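Local coordinates for NAD(P)H-flavin oxidoreductase (Staphylococcus epidermidis ATCC 12228, PDB 3GBH) that binds flavin mononucleotide and probably uses it to pass electrons from NAD(P)H to an acceptor, as a member of the nitroreductase family, at the interface of chains A and B. Sequence-based numbering; all coordinates share one arbitrary frame. Chains: chain A/B, NAD(P)H-flavin oxidoreductase.

The interface of chains A and B. Residues chain A 55, 97, 100-101, 104; chain B 204-205, 208.
B:Leu204 lays its branched end against A:Lys97, A:Gln100 and A:Ile101, while B:Asp208, from the short 3-10 helix 206-208, binds the amide of A:Gln100 directly and the amine of A:Lys97 through a water. The patch belongs to the two-fold interface of two copies of one protein and therefore recurs with the chains exchanged; nitroreductase-family enzymes are typically dimers. Chain A supplies helix 98-107 and the 3-10 turn just ahead of it, and chain B a segment close to its C-terminus.

The side chain of A:Gln100 can be followed from CB outward. CB and CG serve as the spacer: CG stands anti to the backbone N (chi1 178°) and the chain stays extended beyond it, which carries the amide off the helix towards chain B. There the amide carbon CD of A:Gln100 lies 3.7 Å from CD2 of B:Leu204, and OE1 of A:Gln100 passes the same CD2 methyl of B:Leu204 at 3.8 Å. NE2 of A:Gln100 donates a hydrogen bond to the carboxylate oxygen OD2 of B:Asp208 at 2.8 Å, with 153° at the hydrogen. The two side chains arrive from opposite directions, their flat groups turned steeply against each other. OD2 lies close to the amide plane, in line with the way the planar N-H points, yet is itself approached from above the carboxylate plane, 42° out of it. CD of B:Pro205 lies 3.8 Å from NE2 of A:Gln100, a van der Waals contact.

B:Leu204 crosses the side chains of A:Gln100 and A:Lys97 at roughly right angles, and its two methyls divide the work. CD2 of B:Leu204 reaches CG1 of A:Ile101 at 3.6 Å, whereas CD1 of B:Leu204 meets CD of A:Lys97 at 3.8 Å. Beyond that methylene the lysine bends at its last torsion, placing NZ beside a water. This water links the side-chain amine to chain B: it lies 2.6 Å from NZ of A:Lys97 and 2.6 Å from the backbone O of B:Asp208.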
# COMPACT_ATOMS: atom_id res chain seq x y z
N ARG A 55 -15.76 15.45 14.05
CA ARG A 55 -15.91 14.09 14.54
C ARG A 55 -16.51 13.24 13.43
O ARG A 55 -17.52 13.61 12.86
CB ARG A 55 -16.84 14.07 15.76
CG ARG A 55 -16.44 15.06 16.90
CD ARG A 55 -15.24 14.58 17.72
NE ARG A 55 -14.97 15.52 18.79
CZ ARG A 55 -14.11 16.53 18.70
NH1 ARG A 55 -13.39 16.72 17.60
NH2 ARG A 55 -13.99 17.37 19.73
N LYS A 97 -11.63 19.58 24.81
CA LYS A 97 -10.34 18.94 24.49
C LYS A 97 -9.15 19.91 24.46
O LYS A 97 -8.04 19.53 24.05
CB LYS A 97 -10.45 18.21 23.16
CG LYS A 97 -11.41 17.01 23.17
CD LYS A 97 -11.25 16.18 21.94
CE LYS A 97 -12.42 15.20 21.77
NZ LYS A 97 -12.47 14.11 22.80
N GLN A 100 -6.06 18.72 26.56
CA GLN A 100 -5.42 17.65 25.79
C GLN A 100 -4.61 18.16 24.61
O GLN A 100 -3.42 17.80 24.45
CB GLN A 100 -6.45 16.62 25.30
CG GLN A 100 -5.83 15.51 24.46
CD GLN A 100 -6.89 14.52 23.96
OE1 GLN A 100 -8.10 14.71 24.17
NE2 GLN A 100 -6.42 13.46 23.28
N ILE A 101 -5.23 18.94 23.74
CA ILE A 101 -4.58 19.42 22.54
C ILE A 101 -3.32 20.28 22.86
O ILE A 101 -2.21 20.00 22.37
CB ILE A 101 -5.57 20.21 21.66
CG1 ILE A 101 -6.66 19.28 21.08
CG2 ILE A 101 -4.84 20.95 20.52
CD1 ILE A 101 -7.93 20.02 20.54
N ASP A 104 -0.56 18.37 24.51
CA ASP A 104 0.28 17.61 23.54
C ASP A 104 1.32 18.50 22.86
O ASP A 104 2.44 18.07 22.57
CB ASP A 104 -0.61 16.94 22.47
CG ASP A 104 -1.43 15.74 23.00
OD1 ASP A 104 -1.30 15.33 24.17
OD2 ASP A 104 -2.25 15.19 22.23
N LEU B 204 -4.91 16.06 17.31
CA LEU B 204 -5.46 15.00 18.15
C LEU B 204 -5.12 13.63 17.55
O LEU B 204 -5.04 13.50 16.33
CB LEU B 204 -7.00 15.12 18.20
CG LEU B 204 -7.69 16.17 19.07
CD1 LEU B 204 -9.18 16.30 18.72
CD2 LEU B 204 -7.53 15.87 20.56
N PRO B 205 -4.99 12.59 18.39
CA PRO B 205 -4.86 11.24 17.86
C PRO B 205 -6.15 10.89 17.15
O PRO B 205 -7.23 11.30 17.62
CB PRO B 205 -4.72 10.37 19.11
CG PRO B 205 -4.50 11.28 20.23
CD PRO B 205 -4.99 12.62 19.85
N ASP B 208 -9.51 9.84 18.73
CA ASP B 208 -10.38 10.81 19.41
C ASP B 208 -11.34 11.54 18.48
O ASP B 208 -12.21 12.29 18.96
CB ASP B 208 -9.50 11.80 20.18
CG ASP B 208 -8.79 11.12 21.34
OD1 ASP B 208 -9.38 10.17 21.88
OD2 ASP B 208 -7.63 11.46 21.66
O HOH W 1 -13.50 12.27 21.23